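Local coordinates for protein probable enoyl-CoA hydratase/isomerase (Pseudomonas aeruginosa PAO1, PDB 5YLO) that probably acts as a delta3,delta2-enoyl-CoA isomerase of the crotonase family, shifting double bonds of unsaturated fatty acyl-CoA thioesters for beta-oxidation, at residues Leu225-Gln228 with Leu229-Glu232. Numbering follows the deposited sequence.
Sequences LAEQ and LRAE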
loop_
_atom_site.group_PDB
_atom_site.type_symbol
_atom_site.label_atom_id
_atom_site.label_comp_id
_atom_site.label_asym_id
_atom_site.label_seq_id
_atom_site.Cartn_x
_atom_site.Cartn_y
_atom_site.Cartn_z
ATOM N N LEU A 225 6.790 -12.435 6.144
ATOM C CA LEU A 225 6.643 -12.300 7.588
ATOM C C LEU A 225 7.543 -13.285 8.320
ATOM O O LEU A 225 8.205 -12.919 9.298
ATOM C CB LEU A 225 5.184 -12.496 7.999
ATOM C CG LEU A 225 4.927 -12.495 9.509
ATOM C CD1 LEU A 225 5.271 -11.149 10.132
ATOM C CD2 LEU A 225 3.490 -12.873 9.812
ATOM N N ALA A 226 7.593 -14.536 7.854
ATOM C CA ALA A 226 8.434 -15.533 8.510
ATOM C C ALA A 226 9.902 -15.124 8.475
ATOM O O ALA A 226 10.620 -15.272 9.473
ATOM C CB ALA A 226 8.244 -16.899 7.855
ATOM N N GLU A 227 10.366 -14.605 7.336
ATOM C CA GLU A 227 11.738 -14.112 7.251
ATOM C C GLU A 227 11.963 -12.946 8.206
ATOM O O GLU A 227 12.979 -12.890 8.908
ATOM C CB GLU A 227 12.061 -13.689 5.820
ATOM C CG GLU A 227 12.177 -14.825 4.832
ATOM C CD GLU A 227 12.820 -14.386 3.535
ATOM O OE1 GLU A 227 12.192 -13.602 2.792
ATOM O OE2 GLU A 227 13.960 -14.818 3.264
ATOM N N GLN A 228 11.025 -11.996 8.232
ATOM C CA GLN A 228 11.147 -10.850 9.126
ATOM C C GLN A 228 11.291 -11.296 10.575
ATOM O O GLN A 228 12.103 -10.744 11.327
ATOM C CB GLN A 228 9.934 -9.931 8.958
ATOM C CG GLN A 228 9.893 -8.737 9.906
ATOM C CD GLN A 228 10.602 -7.513 9.353
ATOM O OE1 GLN A 228 11.581 -7.627 8.618
ATOM N NE2 GLN A 228 10.102 -6.333 9.704
ATOM N N LEU A 229 10.524 -12.312 10.980
ATOM C CA LEU A 229 10.615 -12.803 12.350
ATOM C C LEU A 229 11.942 -13.511 12.599
ATOM O O LEU A 229 12.523 -13.385 13.683
ATOM C CB LEU A 229 9.437 -13.729 12.655
ATOM C CG LEU A 229 8.044 -13.106 12.509
ATOM C CD1 LEU A 229 6.957 -14.074 12.952
ATOM C CD2 LEU A 229 7.951 -11.801 13.283
ATOM N N ARG A 230 12.438 -14.263 11.609
ATOM C CA ARG A 230 13.763 -14.864 11.739
ATOM C C ARG A 230 14.836 -13.797 11.896
ATOM O O ARG A 230 15.747 -13.938 12.720
ATOM C CB ARG A 230 14.078 -15.741 10.524
ATOM C CG ARG A 230 13.345 -17.067 10.475
ATOM C CD ARG A 230 13.880 -17.954 9.351
ATOM N NE ARG A 230 13.803 -17.313 8.039
ATOM C CZ ARG A 230 14.853 -17.062 7.260
ATOM N NH1 ARG A 230 14.687 -16.476 6.083
ATOM N NH2 ARG A 230 16.071 -17.415 7.650
ATOM N N ALA A 231 14.742 -12.720 11.114
ATOM C CA ALA A 231 15.777 -11.695 11.146
ATOM C C ALA A 231 15.802 -10.954 12.476
ATOM O O ALA A 231 16.872 -10.533 12.925
ATOM C CB ALA A 231 15.580 -10.712 9.992
ATOM N N GLU A 232 14.648 -10.793 13.123
ATOM C CA GLU A 232 14.606 -10.056 14.378
ATOM C C GLU A 232 15.053 -10.895 15.568
ATOM O O GLU A 232 15.293 -10.339 16.645
ATOM C CB GLU A 232 13.198 -9.503 14.613
ATOM C CG GLU A 232 13.164 -8.209 15.417
ATOM C CD GLU A 232 12.996 -8.453 16.901
ATOM O OE1 GLU A 232 12.546 -9.558 17.267
ATOM O OE2 GLU A 232 13.313 -7.547 17.701
#
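The guanidinium of Arg-230 and the carboxylate of Glu-227 are nearly coplanar, their planes 18° apart, and the two side chains run side by side in the same direction. At the guanidinium edge, in its plane, sits CG of Glu-227, 3.3 Å from NH1 of Arg-230; the carbonyl oxygen of Ala-226 approaches the group obliquely. The same NH1 makes a salt bridge to OE2 of Glu-227, long at 3.4 Å, while OE1 is hydrogen-bonded to a residue flanking the two segments. Ser-224 OG accepts the backbone N-H of Glu-227 at the start of the helix. Arg-230 starts with CG anti to its carbonyl carbon (chi1 -74°) and bends at chi3, which carries the guanidinium back along the helix to the glutamate one turn earlier.

On the buried side, Leu-225 and Leu-229 meet one turn apart, CD1 of Leu-225 lying 4.1 Å from CG of Leu-229. CG of Leu-229 also rests against the carbonyl oxygen of Leu-225, at 3.2 Å. His-97 and His-90 of a second subunit pack on Leu-225 and Leu-229 respectively. OE1 of Gln-228 accepts a hydrogen bond from NH1 of Arg-223, and NE2 donates one to the carbonyl oxygen of Leu-216 in the preceding helix 207-220.

Four successive i to i+4 backbone bonds, from Leu-229 N to Leu-225 O through Glu-232 N to Gln-228 O, define the alpha-helical turns. The last is the most bent, with an N-H...O angle of 143°.

This short helix near the C-terminal end of the modelled chain is therefore amphipathic: leucines and the tethered glutamine amide face protein, including the second subunit of the trimer, while the i to i+3 ion pair lies on the more exposed side, where solvent would probably weaken its electrostatic attraction.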